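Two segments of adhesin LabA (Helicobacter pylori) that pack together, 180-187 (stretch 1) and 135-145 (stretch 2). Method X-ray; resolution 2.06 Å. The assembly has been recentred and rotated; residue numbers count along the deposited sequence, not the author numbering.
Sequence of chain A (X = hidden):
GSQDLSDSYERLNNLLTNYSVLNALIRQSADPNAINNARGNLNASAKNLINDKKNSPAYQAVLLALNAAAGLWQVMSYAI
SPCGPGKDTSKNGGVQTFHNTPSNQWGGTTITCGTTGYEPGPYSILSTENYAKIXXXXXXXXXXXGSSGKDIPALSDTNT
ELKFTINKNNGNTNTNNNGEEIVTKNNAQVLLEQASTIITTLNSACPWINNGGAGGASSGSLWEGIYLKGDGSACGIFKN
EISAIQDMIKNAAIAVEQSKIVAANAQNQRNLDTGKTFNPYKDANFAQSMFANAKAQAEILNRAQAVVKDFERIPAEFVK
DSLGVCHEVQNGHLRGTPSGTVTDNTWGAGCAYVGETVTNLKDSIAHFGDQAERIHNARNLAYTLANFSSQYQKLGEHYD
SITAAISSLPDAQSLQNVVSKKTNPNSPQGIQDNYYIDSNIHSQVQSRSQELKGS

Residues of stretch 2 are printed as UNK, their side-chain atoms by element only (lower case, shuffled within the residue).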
# COMPACT_ATOMS: atom_id res chain seq x y z
N GLU A 180 -17.77 -13.76 25.69
CA GLU A 180 -18.50 -12.60 25.18
C GLU A 180 -18.86 -12.71 23.70
O GLU A 180 -18.15 -13.37 22.93
CB GLU A 180 -17.78 -11.26 25.48
CG GLU A 180 -16.52 -10.97 24.67
CD GLU A 180 -16.03 -9.53 24.70
OE1 GLU A 180 -16.80 -8.63 24.26
OE2 GLU A 180 -14.87 -9.30 25.11
N GLU A 181 -19.96 -12.06 23.30
CA GLU A 181 -20.42 -12.06 21.92
C GLU A 181 -19.93 -10.79 21.21
O GLU A 181 -20.24 -9.66 21.62
CB GLU A 181 -21.95 -12.24 21.85
CG GLU A 181 -22.48 -12.31 20.42
CD GLU A 181 -23.80 -11.62 20.13
OE1 GLU A 181 -24.00 -10.48 20.62
OE2 GLU A 181 -24.61 -12.19 19.37
N ILE A 182 -19.13 -10.99 20.15
CA ILE A 182 -18.57 -9.90 19.35
C ILE A 182 -19.50 -9.58 18.19
O ILE A 182 -19.93 -10.47 17.46
CB ILE A 182 -17.14 -10.24 18.88
CG1 ILE A 182 -16.18 -10.40 20.08
CG2 ILE A 182 -16.59 -9.22 17.88
CD1 ILE A 182 -15.62 -11.72 20.16
N VAL A 183 -19.83 -8.29 18.06
CA VAL A 183 -20.64 -7.75 16.96
C VAL A 183 -19.82 -6.62 16.37
O VAL A 183 -19.62 -5.60 17.02
CB VAL A 183 -22.07 -7.30 17.34
CG1 VAL A 183 -22.88 -7.01 16.09
CG2 VAL A 183 -22.77 -8.36 18.19
N THR A 184 -19.25 -6.86 15.17
CA THR A 184 -18.41 -5.90 14.43
C THR A 184 -18.58 -6.08 12.91
O THR A 184 -19.50 -6.79 12.49
CB THR A 184 -16.94 -5.95 14.93
OG1 THR A 184 -16.23 -4.85 14.35
CG2 THR A 184 -16.23 -7.27 14.57
N LYS A 185 -17.73 -5.40 12.10
CA LYS A 185 -17.78 -5.51 10.63
C LYS A 185 -16.59 -6.33 10.11
O LYS A 185 -15.47 -6.24 10.65
CB LYS A 185 -17.83 -4.12 9.94
CG LYS A 185 -18.97 -3.17 10.33
CD LYS A 185 -20.34 -3.62 9.82
CE LYS A 185 -21.44 -2.69 10.28
NZ LYS A 185 -22.78 -3.31 10.11
N ASN A 186 -16.84 -7.14 9.07
CA ASN A 186 -15.82 -7.90 8.37
C ASN A 186 -15.40 -6.94 7.28
O ASN A 186 -15.94 -6.97 6.16
CB ASN A 186 -16.34 -9.21 7.76
CG ASN A 186 -15.22 -10.08 7.21
OD1 ASN A 186 -14.08 -9.63 7.06
ND2 ASN A 186 -15.51 -11.35 6.91
N ASN A 187 -14.52 -6.00 7.64
CA ASN A 187 -14.04 -5.00 6.71
C ASN A 187 -12.60 -4.72 7.04
O ASN A 187 -12.19 -4.98 8.18
CB ASN A 187 -14.94 -3.76 6.69
CG ASN A 187 -14.73 -2.73 7.78
OD1 ASN A 187 -13.62 -2.48 8.28
ND2 ASN A 187 -15.79 -1.99 8.08
N UNK A 135 -5.49 -11.92 22.18
CA UNK A 135 -6.37 -13.04 21.80
C UNK A 135 -7.65 -12.59 21.08
O UNK A 135 -8.04 -13.25 20.11
n UNK A 135 -8.88 -15.12 22.90
c UNK A 135 -6.75 -13.93 22.98
c UNK A 135 -7.57 -15.13 22.54
o UNK A 135 -7.08 -15.99 21.78
N UNK A 136 -8.32 -11.51 21.59
CA UNK A 136 -9.59 -11.03 21.04
C UNK A 136 -9.35 -10.59 19.63
O UNK A 136 -10.08 -10.99 18.72
c UNK A 136 -11.54 -9.38 21.42
c UNK A 136 -13.47 -7.85 21.97
c UNK A 136 -10.19 -9.89 21.90
n UNK A 136 -14.23 -7.22 23.09
c UNK A 136 -12.18 -8.47 22.46
N UNK A 137 -8.28 -9.81 19.43
CA UNK A 137 -7.85 -9.31 18.14
C UNK A 137 -7.59 -10.50 17.18
O UNK A 137 -8.14 -10.52 16.09
c UNK A 137 -6.61 -8.47 18.29
N UNK A 138 -6.81 -11.50 17.63
CA UNK A 138 -6.48 -12.69 16.85
C UNK A 138 -7.75 -13.46 16.43
O UNK A 138 -7.87 -13.87 15.27
c UNK A 138 -4.26 -15.11 16.08
c UNK A 138 -5.52 -13.60 17.66
c UNK A 138 -5.95 -16.08 17.45
c UNK A 138 -5.25 -14.95 17.04
c UNK A 138 -5.69 -17.33 16.90
c UNK A 138 -4.68 -17.48 15.97
c UNK A 138 -3.96 -16.37 15.55
o UNK A 138 -4.41 -18.71 15.45
N UNK A 139 -8.70 -13.62 17.36
CA UNK A 139 -9.94 -14.36 17.10
C UNK A 139 -10.79 -13.67 16.07
O UNK A 139 -11.37 -14.37 15.25
n UNK A 139 -8.52 -17.41 19.56
c UNK A 139 -10.03 -15.55 19.41
c UNK A 139 -10.74 -14.68 18.38
o UNK A 139 -10.21 -17.54 18.07
c UNK A 139 -9.59 -16.91 18.94
N UNK A 140 -10.82 -12.31 16.06
CA UNK A 140 -11.59 -11.55 15.05
C UNK A 140 -10.99 -11.77 13.66
O UNK A 140 -11.73 -11.99 12.70
c UNK A 140 -12.73 -9.92 16.65
c UNK A 140 -12.38 -9.30 14.22
c UNK A 140 -12.79 -8.50 17.41
c UNK A 140 -11.79 -10.05 15.41
N UNK A 141 -9.64 -11.69 13.56
CA UNK A 141 -8.93 -11.91 12.31
C UNK A 141 -9.25 -13.30 11.78
O UNK A 141 -9.64 -13.43 10.63
c UNK A 141 -7.11 -10.19 12.77
c UNK A 141 -7.40 -11.68 12.45
c UNK A 141 -6.68 -12.12 11.15
c UNK A 141 -5.70 -9.85 13.14
N UNK A 142 -9.10 -14.34 12.63
CA UNK A 142 -9.36 -15.72 12.25
C UNK A 142 -10.80 -15.93 11.80
O UNK A 142 -11.00 -16.55 10.76
c UNK A 142 -6.93 -17.80 12.18
n UNK A 142 -5.69 -18.17 12.25
c UNK A 142 -8.94 -16.70 13.36
c UNK A 142 -7.43 -16.95 13.34
o UNK A 142 -7.64 -18.15 11.22
N UNK A 143 -11.82 -15.38 12.53
CA UNK A 143 -13.24 -15.52 12.12
C UNK A 143 -13.53 -14.74 10.85
O UNK A 143 -14.35 -15.19 10.04
c UNK A 143 -14.06 -15.94 14.55
c UNK A 143 -14.29 -18.17 15.77
c UNK A 143 -14.54 -17.40 14.48
c UNK A 143 -14.23 -15.15 13.24
n UNK A 143 -12.84 -18.40 16.05
N UNK A 144 -12.86 -13.60 10.63
CA UNK A 144 -13.09 -12.82 9.41
C UNK A 144 -12.64 -13.55 8.15
O UNK A 144 -13.26 -13.37 7.09
c UNK A 144 -12.40 -11.49 9.50
N UNK A 145 -11.56 -14.35 8.25
CA UNK A 145 -11.05 -15.12 7.11
C UNK A 145 -11.95 -16.31 6.83
O UNK A 145 -12.03 -16.76 5.70
c UNK A 145 -6.37 -13.08 6.18
c UNK A 145 -9.62 -15.63 7.39
c UNK A 145 -8.13 -13.62 7.71
c UNK A 145 -7.80 -14.97 5.77
c UNK A 145 -7.06 -12.81 7.33
c UNK A 145 -8.52 -14.71 6.93
c UNK A 145 -6.71 -14.18 5.42

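Position 135 carries two carbons, the second bearing one oxygen and one nitrogen, and touches nothing on stretch 1. Such a short amide could be only asparagine, N135; it is buried, and its OD1 is free to accept a hydrogen bond from one turn further on.

Position 136 has four carbons in an unbranched row ending in nitrogen. That nitrogen lies 3.0 Å from OE2 of E180, and the chain passes I182. This is lysine, K136, with all four chi angles t; the extended chain carries its charge out to the carboxylate while its CE stays 4.2 Å from CG1 of I182.

A lone carbon at position 137 makes it alanine, A137, buried and out of reach of the strand. Position 138 adds one carbon and a six-carbon ring bearing an oxygen: tyrosine, Y138, also out of reach.

At position 139 three carbons end in one oxygen and one nitrogen, so it is glutamine, Q139. Its CA-to-CB bond points toward stretch 1, but its end leads away, and NE2 donates to OD1 of N135 at 3.0 Å, joining successive turns of the helix.

Position 140 has four carbons, forked at the first, with one arm two carbons long. It meets I182 and T184, and the fork identifies isoleucine, I140. Its CD1 lies 3.9 Å from CG2 of I182, and its CG2 4.4 Å from CG2 of T184, so its two arms reach different strand residues.

Position 141 repeats the forked four-carbon pattern, I141, but is buried away from this contact. Position 142 has three carbons with a terminal oxygen and nitrogen: glutamine, Q142, whose NE2 makes a weak hydrogen bond to OH of Y138 at 3.5 Å. Position 143, four carbons in a row ending in nitrogen, is lysine, K143; it starts toward the strand, but its end leads away.

Position 144 has a single carbon, 3.5 Å from OD1 of N186: alanine, A144. The small side chain accompanies a close approach, with CA of A144 5.7 Å from CA of N186. Position 145, one carbon and a plain six-carbon ring, is phenylalanine, F145, pointing away.

The contact thus uses helix positions four apart, K136, I140 and A144, against alternate residues from E180 to N186. A salt bridge holds the exposed end, isoleucines pack in the middle, and N186 ND2 donates to A144 O at 3.0 Å. N186 OD1 is left buried without a partner.

Stretch 2, residues 135-145: NKAYQIIQKAF
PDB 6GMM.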